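Local coordinates for protein putative oxidoreductase with NAD(P)-binding Rossmann-fold domain (Clostridium difficile, PDB 3UUW) that is probably an NAD(P)-dependent oxidoreductase of the Gfo/Idh/MocA family, binding its dinucleotide cofactor through a Rossmann-fold domain, at residues P56-S59 and I60-A64; L72-S75 and T76-Y80; H79-I82 and I83-L86. All blocks are in the same frame, centred on the assembly; numbering follows the deposited sequence.

Contact 1: residues P56-S59 and I60-A64; sequences PFDS and IESLA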
ATOM      1  N   PRO A  56      47.368  -1.328  -4.211  1.00 23.86           N
ATOM      2  CA  PRO A  56      47.200  -2.748  -4.545  1.00 23.36           C
ATOM      3  C   PRO A  56      48.360  -3.579  -3.992  1.00 23.51           C
ATOM      4  O   PRO A  56      49.527  -3.137  -4.037  1.00 26.02           O
ATOM      5  CB  PRO A  56      47.224  -2.765  -6.067  1.00 24.91           C
ATOM      6  CG  PRO A  56      48.026  -1.584  -6.453  1.00 25.20           C
ATOM      7  CD  PRO A  56      47.845  -0.545  -5.365  1.00 24.26           C
ATOM      8  N   PHE A  57      48.051  -4.767  -3.485  1.00 23.49           N
ATOM      9  CA  PHE A  57      49.064  -5.702  -2.988  1.00 24.34           C
ATOM     10  C   PHE A  57      49.099  -6.949  -3.881  1.00 26.39           C
ATOM     11  O   PHE A  57      48.102  -7.323  -4.493  1.00 24.74           O
ATOM     12  CB  PHE A  57      48.805  -6.070  -1.524  1.00 24.63           C
ATOM     13  CG  PHE A  57      49.313  -5.044  -0.535  1.00 25.22           C
ATOM     14  CD1 PHE A  57      48.698  -3.810  -0.408  1.00 24.41           C
ATOM     15  CD2 PHE A  57      50.419  -5.314   0.257  1.00 26.73           C
ATOM     16  CE1 PHE A  57      49.172  -2.864   0.494  1.00 24.85           C
ATOM     17  CE2 PHE A  57      50.899  -4.375   1.167  1.00 27.35           C
ATOM     18  CZ  PHE A  57      50.279  -3.148   1.286  1.00 25.78           C
ATOM     19  N   ASP A  58      50.250  -7.592  -3.949  1.00 27.78           N
ATOM     20  CA  ASP A  58      50.422  -8.715  -4.866  1.00 29.89           C
ATOM     21  C   ASP A  58      50.106 -10.080  -4.258  1.00 27.68           C
ATOM     22  O   ASP A  58      50.103 -11.071  -4.969  1.00 28.84           O
ATOM     23  CB  ASP A  58      51.818  -8.710  -5.488  1.00 32.97           C
ATOM     24  CG  ASP A  58      52.923  -8.830  -4.465  1.00 37.92           C
ATOM     25  OD1 ASP A  58      52.665  -9.321  -3.347  1.00 45.48           O
ATOM     26  OD2 ASP A  58      54.065  -8.426  -4.793  1.00 46.64           O
ATOM     27  N   SER A  59      49.828 -10.125  -2.957  1.00 25.82           N
ATOM     28  CA  SER A  59      49.477 -11.387  -2.304  1.00 25.05           C
ATOM     29  C   SER A  59      48.753 -11.180  -0.986  1.00 24.21           C
ATOM     30  O   SER A  59      48.819 -10.111  -0.386  1.00 23.22           O
ATOM     31  CB  SER A  59      50.732 -12.229  -2.033  1.00 26.06           C
ATOM     32  OG  SER A  59      51.537 -11.639  -1.026  1.00 26.15           O
ATOM     33  N   ILE A  60      48.066 -12.235  -0.558  1.00 24.01           N
ATOM     34  CA  ILE A  60      47.391 -12.271   0.727  1.00 23.13           C
ATOM     35  C   ILE A  60      48.391 -12.022   1.837  1.00 22.48           C
ATOM     36  O   ILE A  60      48.132 -11.254   2.758  1.00 23.50           O
ATOM     37  CB  ILE A  60      46.742 -13.663   0.965  1.00 23.78           C
ATOM     38  CG1 ILE A  60      45.536 -13.840   0.062  1.00 24.52           C
ATOM     39  CG2 ILE A  60      46.323 -13.832   2.445  1.00 26.20           C
ATOM     40  CD1 ILE A  60      45.144 -15.313  -0.162  1.00 29.71           C
ATOM     41  N   GLU A  61      49.549 -12.672   1.743  1.00 23.65           N
ATOM     42  CA  GLU A  61      50.544 -12.568   2.800  1.00 24.73           C
ATOM     43  C   GLU A  61      51.145 -11.178   2.932  1.00 25.35           C
ATOM     44  O   GLU A  61      51.240 -10.664   4.036  1.00 26.06           O
ATOM     45  CB  GLU A  61      51.641 -13.617   2.630  1.00 26.83           C
ATOM     46  CG  GLU A  61      51.165 -15.045   2.800  1.00 28.22           C
ATOM     47  CD  GLU A  61      50.499 -15.653   1.562  1.00 32.06           C
ATOM     48  OE1 GLU A  61      50.464 -15.005   0.485  1.00 28.22           O
ATOM     49  OE2 GLU A  61      50.018 -16.809   1.682  1.00 33.79           O
ATOM     50  N   SER A  62      51.528 -10.559   1.820  1.00 25.49           N
ATOM     51  CA  SER A  62      52.123  -9.226   1.879  1.00 26.60           C
ATOM     52  C   SER A  62      51.155  -8.194   2.442  1.00 24.88           C
ATOM     53  O   SER A  62      51.561  -7.280   3.154  1.00 26.07           O
ATOM     54  CB  SER A  62      52.638  -8.777   0.511  1.00 27.90           C
ATOM     55  OG  SER A  62      51.603  -8.692  -0.438  1.00 29.69           O
ATOM     56  N   LEU A  63      49.874  -8.325   2.113  1.00 23.20           N
ATOM     57  CA  LEU A  63      48.889  -7.388   2.636  1.00 21.78           C
ATOM     58  C   LEU A  63      48.683  -7.613   4.135  1.00 21.23           C
ATOM     59  O   LEU A  63      48.695  -6.662   4.920  1.00 22.48           O
ATOM     60  CB  LEU A  63      47.560  -7.524   1.897  1.00 21.41           C
ATOM     61  CG  LEU A  63      46.389  -6.663   2.391  1.00 19.74           C
ATOM     62  CD1 LEU A  63      46.722  -5.139   2.342  1.00 21.64           C
ATOM     63  CD2 LEU A  63      45.141  -6.986   1.574  1.00 20.87           C
ATOM     64  N   ALA A  64      48.492  -8.871   4.521  1.00 21.37           N
ATOM     65  CA  ALA A  64      48.204  -9.217   5.910  1.00 22.35           C
ATOM     66  C   ALA A  64      49.290  -8.733   6.857  1.00 23.55           C
ATOM     67  O   ALA A  64      48.999  -8.325   7.968  1.00 24.28           O
ATOM     68  CB  ALA A  64      47.999 -10.714   6.062  1.00 22.64           C
TER
HETATM   69  O   HOH W   1      52.546  -6.486  -2.437  1.00 31.89           O
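S59 and S62 meet hydroxyl to hydroxyl at the start of the short helix 60-64, with S59 OG and S62 OG 3.0 Å apart in a hydrogen bond that either could donate. S59 occupies the N-cap position, and the pair illustrates how a capping residue can reach the third residue beyond it. Its OG is placed between the backbone N and the carbonyl carbon (chi1 69°), which swings it over the first turn, where it also lies 3.0 Å from S62 N. The carbonyl of the same residue opens the regular helical bonding: L63 N donates to S59 O over 3.2 Å, with an N-H...O angle of 159° and the donor tilted from the carbonyl plane. A water adds a second tether, accepting from D58 N and hydrogen-bonded to S62 OG at 3.1 Å, so the loop just before the cap is linked to the helix through solvent. The D58 carboxylate hangs near the same hydroxyl, OD1 being 3.2 Å from S62 OG.

Beyond this polar cluster, F57 folds back against the helix. One methyl of L63, CD1, sits over a face of the F57 ring, 3.8 Å from the centroid and displaced toward the rim, in a CH-pi contact; the two side chains cross at about a right angle. S62 OG meets the ring at its edge.

F57 is bonded through its backbone to A37 of strand 33-38, while I60 and L63 reach I12 of strand 8-12. I60, E61 and A64 turn to helix 79-88, so the short helix packs on both strand 8-12 and that neighbour.

Contact 2: residues L72-S75 and T76-Y80; sequences LHSS and TETHY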
ATOM      1  N   LEU A  72      37.398 -10.143   4.279  1.00 15.58           N
ATOM      2  CA  LEU A  72      37.566 -11.214   3.303  1.00 15.78           C
ATOM      3  C   LEU A  72      36.249 -11.523   2.586  1.00 18.83           C
ATOM      4  O   LEU A  72      35.259 -11.942   3.197  1.00 16.45           O
ATOM      5  CB  LEU A  72      38.072 -12.466   4.030  1.00 16.71           C
ATOM      6  CG  LEU A  72      38.234 -13.702   3.186  1.00 17.59           C
ATOM      7  CD1 LEU A  72      39.273 -13.502   2.097  1.00 17.12           C
ATOM      8  CD2 LEU A  72      38.625 -14.870   4.094  1.00 19.87           C
ATOM      9  N   HIS A  73      36.245 -11.315   1.277  1.00 20.97           N
ATOM     10  CA  HIS A  73      35.019 -11.478   0.485  1.00 23.40           C
ATOM     11  C   HIS A  73      35.240 -12.458  -0.635  1.00 26.07           C
ATOM     12  O   HIS A  73      34.685 -12.302  -1.715  1.00 30.58           O
ATOM     13  CB  HIS A  73      34.543 -10.118  -0.068  1.00 22.90           C
ATOM     14  CG  HIS A  73      34.495  -9.033   0.959  1.00 20.07           C
ATOM     15  ND1 HIS A  73      33.604  -9.038   2.014  1.00 22.07           N
ATOM     16  CD2 HIS A  73      35.239  -7.915   1.103  1.00 19.73           C
ATOM     17  CE1 HIS A  73      33.817  -7.978   2.770  1.00 22.19           C
ATOM     18  NE2 HIS A  73      34.800  -7.275   2.239  1.00 22.00           N
ATOM     19  N   SER A  74      36.036 -13.484  -0.367  1.00 27.38           N
ATOM     20  CA  SER A  74      36.341 -14.528  -1.364  1.00 28.70           C
ATOM     21  C   SER A  74      35.286 -15.631  -1.391  1.00 29.27           C
ATOM     22  O   SER A  74      34.381 -15.674  -0.563  1.00 29.94           O
ATOM     23  CB  SER A  74      37.720 -15.131  -1.086  1.00 29.58           C
ATOM     24  OG  SER A  74      37.717 -15.881   0.113  1.00 31.06           O
ATOM     25  N   SER A  75      35.408 -16.533  -2.359  1.00 30.61           N
ATOM     26  CA  SER A  75      34.461 -17.617  -2.502  1.00 32.13           C
ATOM     27  C   SER A  75      34.503 -18.508  -1.281  1.00 30.50           C
ATOM     28  O   SER A  75      35.568 -18.734  -0.714  1.00 30.98           O
ATOM     29  CB  SER A  75      34.793 -18.464  -3.723  1.00 32.53           C
ATOM     30  OG  SER A  75      36.026 -19.142  -3.553  1.00 36.81           O
ATOM     31  N   THR A  76      33.348 -19.056  -0.929  1.00 29.11           N
ATOM     32  CA  THR A  76      33.225 -19.904   0.248  1.00 28.47           C
ATOM     33  C   THR A  76      34.281 -21.001   0.323  1.00 27.66           C
ATOM     34  O   THR A  76      34.827 -21.264   1.379  1.00 28.28           O
ATOM     35  CB  THR A  76      31.853 -20.570   0.283  1.00 28.75           C
ATOM     36  OG1 THR A  76      30.847 -19.558   0.322  1.00 31.25           O
ATOM     37  CG2 THR A  76      31.716 -21.478   1.497  1.00 28.75           C
ATOM     38  N   GLU A  77      34.583 -21.638  -0.803  1.00 27.81           N
ATOM     39  CA  GLU A  77      35.537 -22.749  -0.789  1.00 28.10           C
ATOM     40  C   GLU A  77      36.974 -22.343  -0.417  1.00 26.60           C
ATOM     41  O   GLU A  77      37.734 -23.170   0.027  1.00 26.60           O
ATOM     42  CB  GLU A  77      35.532 -23.503  -2.123  1.00 31.36           C
ATOM     43  CG  GLU A  77      36.126 -22.733  -3.289  1.00 36.92           C
ATOM     44  CD  GLU A  77      36.117 -23.533  -4.584  1.00 44.72           C
ATOM     45  OE1 GLU A  77      36.177 -24.781  -4.521  1.00 50.54           O
ATOM     46  OE2 GLU A  77      36.064 -22.915  -5.672  1.00 51.07           O
ATOM     47  N   THR A  78      37.322 -21.073  -0.598  1.00 25.94           N
ATOM     48  CA  THR A  78      38.664 -20.593  -0.281  1.00 26.21           C
ATOM     49  C   THR A  78      38.772 -20.074   1.153  1.00 24.14           C
ATOM     50  O   THR A  78      39.863 -19.778   1.627  1.00 23.41           O
ATOM     51  CB  THR A  78      39.098 -19.451  -1.242  1.00 26.11           C
ATOM     52  OG1 THR A  78      38.260 -18.305  -1.050  1.00 30.26           O
ATOM     53  CG2 THR A  78      39.016 -19.900  -2.685  1.00 30.98           C
ATOM     54  N   HIS A  79      37.651 -19.948   1.848  1.00 22.48           N
ATOM     55  CA  HIS A  79      37.708 -19.378   3.209  1.00 21.94           C
ATOM     56  C   HIS A  79      38.658 -20.111   4.147  1.00 21.98           C
ATOM     57  O   HIS A  79      39.465 -19.480   4.829  1.00 21.95           O
ATOM     58  CB  HIS A  79      36.327 -19.389   3.852  1.00 21.12           C
ATOM     59  CG  HIS A  79      35.367 -18.396   3.280  1.00 20.97           C
ATOM     60  ND1 HIS A  79      34.114 -18.203   3.818  1.00 21.02           N
ATOM     61  CD2 HIS A  79      35.468 -17.529   2.243  1.00 19.89           C
ATOM     62  CE1 HIS A  79      33.471 -17.285   3.116  1.00 21.80           C
ATOM     63  NE2 HIS A  79      34.271 -16.857   2.156  1.00 21.47           N
ATOM     64  N   TYR A  80      38.529 -21.423   4.230  1.00 22.20           N
ATOM     65  CA  TYR A  80      39.291 -22.225   5.193  1.00 22.61           C
ATOM     66  C   TYR A  80      40.795 -22.009   5.082  1.00 22.78           C
ATOM     67  O   TYR A  80      41.442 -21.672   6.062  1.00 21.75           O
ATOM     68  CB  TYR A  80      38.906 -23.700   5.080  1.00 24.19           C
ATOM     69  CG  TYR A  80      39.692 -24.666   5.952  1.00 25.79           C
ATOM     70  CD1 TYR A  80      39.625 -24.605   7.347  1.00 24.11           C
ATOM     71  CD2 TYR A  80      40.474 -25.660   5.382  1.00 29.96           C
ATOM     72  CE1 TYR A  80      40.319 -25.489   8.136  1.00 22.53           C
ATOM     73  CE2 TYR A  80      41.179 -26.542   6.157  1.00 29.34           C
ATOM     74  CZ  TYR A  80      41.100 -26.462   7.532  1.00 28.07           C
ATOM     75  OH  TYR A  80      41.804 -27.355   8.277  1.00 29.23           O
TER
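S75 presents its carbonyl oxygen to T78, and the two donors of that one residue grip it together. T78 N reaches S75 O over 2.9 Å, coming from above the carbonyl plane. T78 OG1 approaches the same oxygen at 2.7 Å in the carbonyl plane, on a lone pair, so the two bonds use different directions around the acceptor. The threonine hydroxyl can do this because it is held between its own backbone N and carbonyl carbon (chi1 65°), turned back toward the preceding loop. Its methyl takes the other branch: T78 CG2 packs against S75 OG at 3.2 Å, and E77 CG touches the same serine hydroxyl from a little farther off.

H79 shares in the turn through the outer end of its imidazole. NE2 donates to S74 O over 3.0 Å, a bent bond with an N-H...O angle of 141°; the oxygen lies 15° out of the ring plane, and the nitrogen stands above the plane of the carbonyl. The other ring nitrogen, ND1, bonds to L99 O, and being held to backbone carbonyls through both nitrogens would fix the rotation of the ring. S74 OG lies at the ring edge and donates to T78 OG1 over 2.7 Å. A relay of hydroxyls thus runs from S74 through T78 to the carbonyl of S75, an example of side-chain hydroxyls tying down a backbone carbonyl where the chain turns.

The turn is the connection from the end of a parallel strand into the following helix, within the beta-alpha-beta unit 69-72, 79-88, 92-95 of the Rossmann fold. L72 leans on I82 and I83 of that helix and on I12 of strand 8-12, while H79 packs on V95 of strand 92-95.

Contact 3: residues H79-I82 and I83-L86; sequences HYEI and IKIL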
ATOM      1  N   HIS A  79      37.651 -19.948   1.848  1.00 22.48           N
ATOM      2  CA  HIS A  79      37.708 -19.378   3.209  1.00 21.94           C
ATOM      3  C   HIS A  79      38.658 -20.111   4.147  1.00 21.98           C
ATOM      4  O   HIS A  79      39.465 -19.480   4.829  1.00 21.95           O
ATOM      5  CB  HIS A  79      36.327 -19.389   3.852  1.00 21.12           C
ATOM      6  CG  HIS A  79      35.367 -18.396   3.280  1.00 20.97           C
ATOM      7  ND1 HIS A  79      34.114 -18.203   3.818  1.00 21.02           N
ATOM      8  CD2 HIS A  79      35.468 -17.529   2.243  1.00 19.89           C
ATOM      9  CE1 HIS A  79      33.471 -17.285   3.116  1.00 21.80           C
ATOM     10  NE2 HIS A  79      34.271 -16.857   2.156  1.00 21.47           N
ATOM     11  N   TYR A  80      38.529 -21.423   4.230  1.00 22.20           N
ATOM     12  CA  TYR A  80      39.291 -22.225   5.193  1.00 22.61           C
ATOM     13  C   TYR A  80      40.795 -22.009   5.082  1.00 22.78           C
ATOM     14  O   TYR A  80      41.442 -21.672   6.062  1.00 21.75           O
ATOM     15  CB  TYR A  80      38.906 -23.700   5.080  1.00 24.19           C
ATOM     16  CG  TYR A  80      39.692 -24.666   5.952  1.00 25.79           C
ATOM     17  CD1 TYR A  80      39.625 -24.605   7.347  1.00 24.11           C
ATOM     18  CD2 TYR A  80      40.474 -25.660   5.382  1.00 29.96           C
ATOM     19  CE1 TYR A  80      40.319 -25.489   8.136  1.00 22.53           C
ATOM     20  CE2 TYR A  80      41.179 -26.542   6.157  1.00 29.34           C
ATOM     21  CZ  TYR A  80      41.100 -26.462   7.532  1.00 28.07           C
ATOM     22  OH  TYR A  80      41.804 -27.355   8.277  1.00 29.23           O
ATOM     23  N   GLU A  81      41.351 -22.158   3.884  1.00 21.93           N
ATOM     24  CA  GLU A  81      42.780 -21.969   3.712  1.00 24.02           C
ATOM     25  C   GLU A  81      43.221 -20.522   3.894  1.00 21.77           C
ATOM     26  O   GLU A  81      44.274 -20.279   4.468  1.00 22.37           O
ATOM     27  CB  GLU A  81      43.275 -22.503   2.362  1.00 24.92           C
ATOM     28  CG  GLU A  81      43.172 -24.026   2.238  1.00 29.79           C
ATOM     29  CD  GLU A  81      43.970 -24.811   3.300  1.00 37.57           C
ATOM     30  OE1 GLU A  81      44.863 -24.230   3.966  1.00 41.54           O
ATOM     31  OE2 GLU A  81      43.715 -26.036   3.451  1.00 39.79           O
ATOM     32  N   ILE A  82      42.442 -19.566   3.404  1.00 21.55           N
ATOM     33  CA  ILE A  82      42.829 -18.173   3.555  1.00 20.45           C
ATOM     34  C   ILE A  82      42.782 -17.744   5.021  1.00 20.34           C
ATOM     35  O   ILE A  82      43.708 -17.114   5.506  1.00 19.69           O
ATOM     36  CB  ILE A  82      41.984 -17.209   2.689  1.00 20.38           C
ATOM     37  CG1 ILE A  82      42.200 -17.480   1.196  1.00 23.83           C
ATOM     38  CG2 ILE A  82      42.328 -15.760   3.038  1.00 21.96           C
ATOM     39  CD1 ILE A  82      41.284 -16.649   0.278  1.00 24.54           C
ATOM     40  N   ILE A  83      41.712 -18.091   5.734  1.00 19.74           N
ATOM     41  CA  ILE A  83      41.581 -17.652   7.123  1.00 17.82           C
ATOM     42  C   ILE A  83      42.672 -18.255   8.017  1.00 19.75           C
ATOM     43  O   ILE A  83      43.134 -17.600   8.934  1.00 19.43           O
ATOM     44  CB  ILE A  83      40.174 -17.931   7.682  1.00 18.48           C
ATOM     45  CG1 ILE A  83      39.132 -17.160   6.865  1.00 17.46           C
ATOM     46  CG2 ILE A  83      40.094 -17.524   9.178  1.00 18.06           C
ATOM     47  CD1 ILE A  83      37.650 -17.493   7.211  1.00 17.78           C
ATOM     48  N   LYS A  84      43.075 -19.492   7.742  0.60 20.30           N
ATOM     49  CA  LYS A  84      44.132 -20.118   8.508  0.60 21.45           C
ATOM     50  C   LYS A  84      45.417 -19.283   8.363  0.60 21.31           C
ATOM     51  O   LYS A  84      46.066 -18.975   9.351  0.60 20.82           O
ATOM     52  CB  LYS A  84      44.302 -21.575   8.068  0.60 22.47           C
ATOM     53  CG  LYS A  84      45.252 -22.411   8.882  0.60 25.85           C
ATOM     54  CD  LYS A  84      44.912 -23.918   8.743  0.60 26.53           C
ATOM     55  CE  LYS A  84      44.552 -24.327   7.294  0.60 30.89           C
ATOM     56  NZ  LYS A  84      44.500 -25.814   7.074  0.60 32.94           N
ATOM     57  N   ILE A  85      45.748 -18.881   7.136  1.00 21.68           N
ATOM     58  CA  ILE A  85      46.915 -18.012   6.885  1.00 21.32           C
ATOM     59  C   ILE A  85      46.819 -16.674   7.646  1.00 20.78           C
ATOM     60  O   ILE A  85      47.768 -16.246   8.316  1.00 22.24           O
ATOM     61  CB  ILE A  85      47.062 -17.726   5.383  1.00 22.32           C
ATOM     62  CG1 ILE A  85      47.475 -19.003   4.638  1.00 25.55           C
ATOM     63  CG2 ILE A  85      48.061 -16.587   5.134  1.00 21.31           C
ATOM     64  CD1 ILE A  85      47.365 -18.891   3.130  1.00 30.57           C
ATOM     65  N   LEU A  86      45.653 -16.038   7.566  1.00 20.02           N
ATOM     66  CA  LEU A  86      45.448 -14.722   8.164  1.00 18.61           C
ATOM     67  C   LEU A  86      45.551 -14.731   9.682  1.00 18.41           C
ATOM     68  O   LEU A  86      46.234 -13.908  10.267  1.00 18.15           O
ATOM     69  CB  LEU A  86      44.080 -14.161   7.734  1.00 17.71           C
ATOM     70  CG  LEU A  86      43.927 -13.851   6.239  1.00 19.14           C
ATOM     71  CD1 LEU A  86      42.494 -13.343   5.900  1.00 20.71           C
ATOM     72  CD2 LEU A  86      44.979 -12.827   5.815  1.00 20.01           C
TER
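Y80 and K84, one helical turn apart, come together at an oblique angle, the lysine chain crossing a face of the tyrosine ring. K84 CE stands 4.0 Å above the ring plane, displaced toward the rim, and NZ goes on to a weak hydrogen bond with Y80 OH at 3.3 Å. A bend at chi3 (42°) in an otherwise extended chain carries NZ past the ring's rim to the side of the hydroxyl. The tyrosine hydroxyl has its stronger partner in E108 of helix 103-116.

E81 approaches the same lysine from alongside, the two side chains pointing the same way. Its OE1 forms a salt bridge with K84 NZ at 3.5 Å and rests 3.3 Å from K84 CE. The ammonium is therefore shared between a phenol oxygen and a carboxylate, neither of them close. Both links, already long, hold for one of two lysine conformers and are tentative.

The inner side of the helix is largely apolar. I82 and L86 lie side by side, also pointing the same way, with I82 CG2 3.7 Å from L86 CD1. I83 turns its CG1 branch back over the preceding turn, so that CG1 lies 3.1 Å from H79 O. That carbonyl accepts from I83 N over 2.8 Å, nearly in line with the C=O bond, and L86 N reaches I82 O in similar fashion at 3.0 Å.

Such a division, charged and polar groups on one side and branched aliphatics on the other, marks an amphipathic helix. Here I83 and L86 pack on strands 69-72 and 92-95, and I82 on the former, as expected of the helix that connects those two strands in a beta-alpha-beta unit of the Rossmann fold.

Contact 1 precedes contacts 2 and 3, which overlap, and helix 79-88 ties all three together. Contacts 2 and 3 share H79 and Y80, their centres 8 Å apart; L72 CD2 of the first packs 3.6 Å from I83 CG1 of the second. Contact 1, centred about 14 Å from contact 3, meets it by packing: A64 CB lies 3.7 Å from L86 CD2, and I60 CD1 3.9 Å from I82 CG1. Contacts 1 and 2 do not touch, their nearest atoms being about 7 Å apart. The side chains of S74 and I82 come near, without touching, G13, G15 and A18, a possible Rossmann-type dinucleotide-binding motif, whereas contact 1 lies at the surface, its centre about 25 Å from that of the chain.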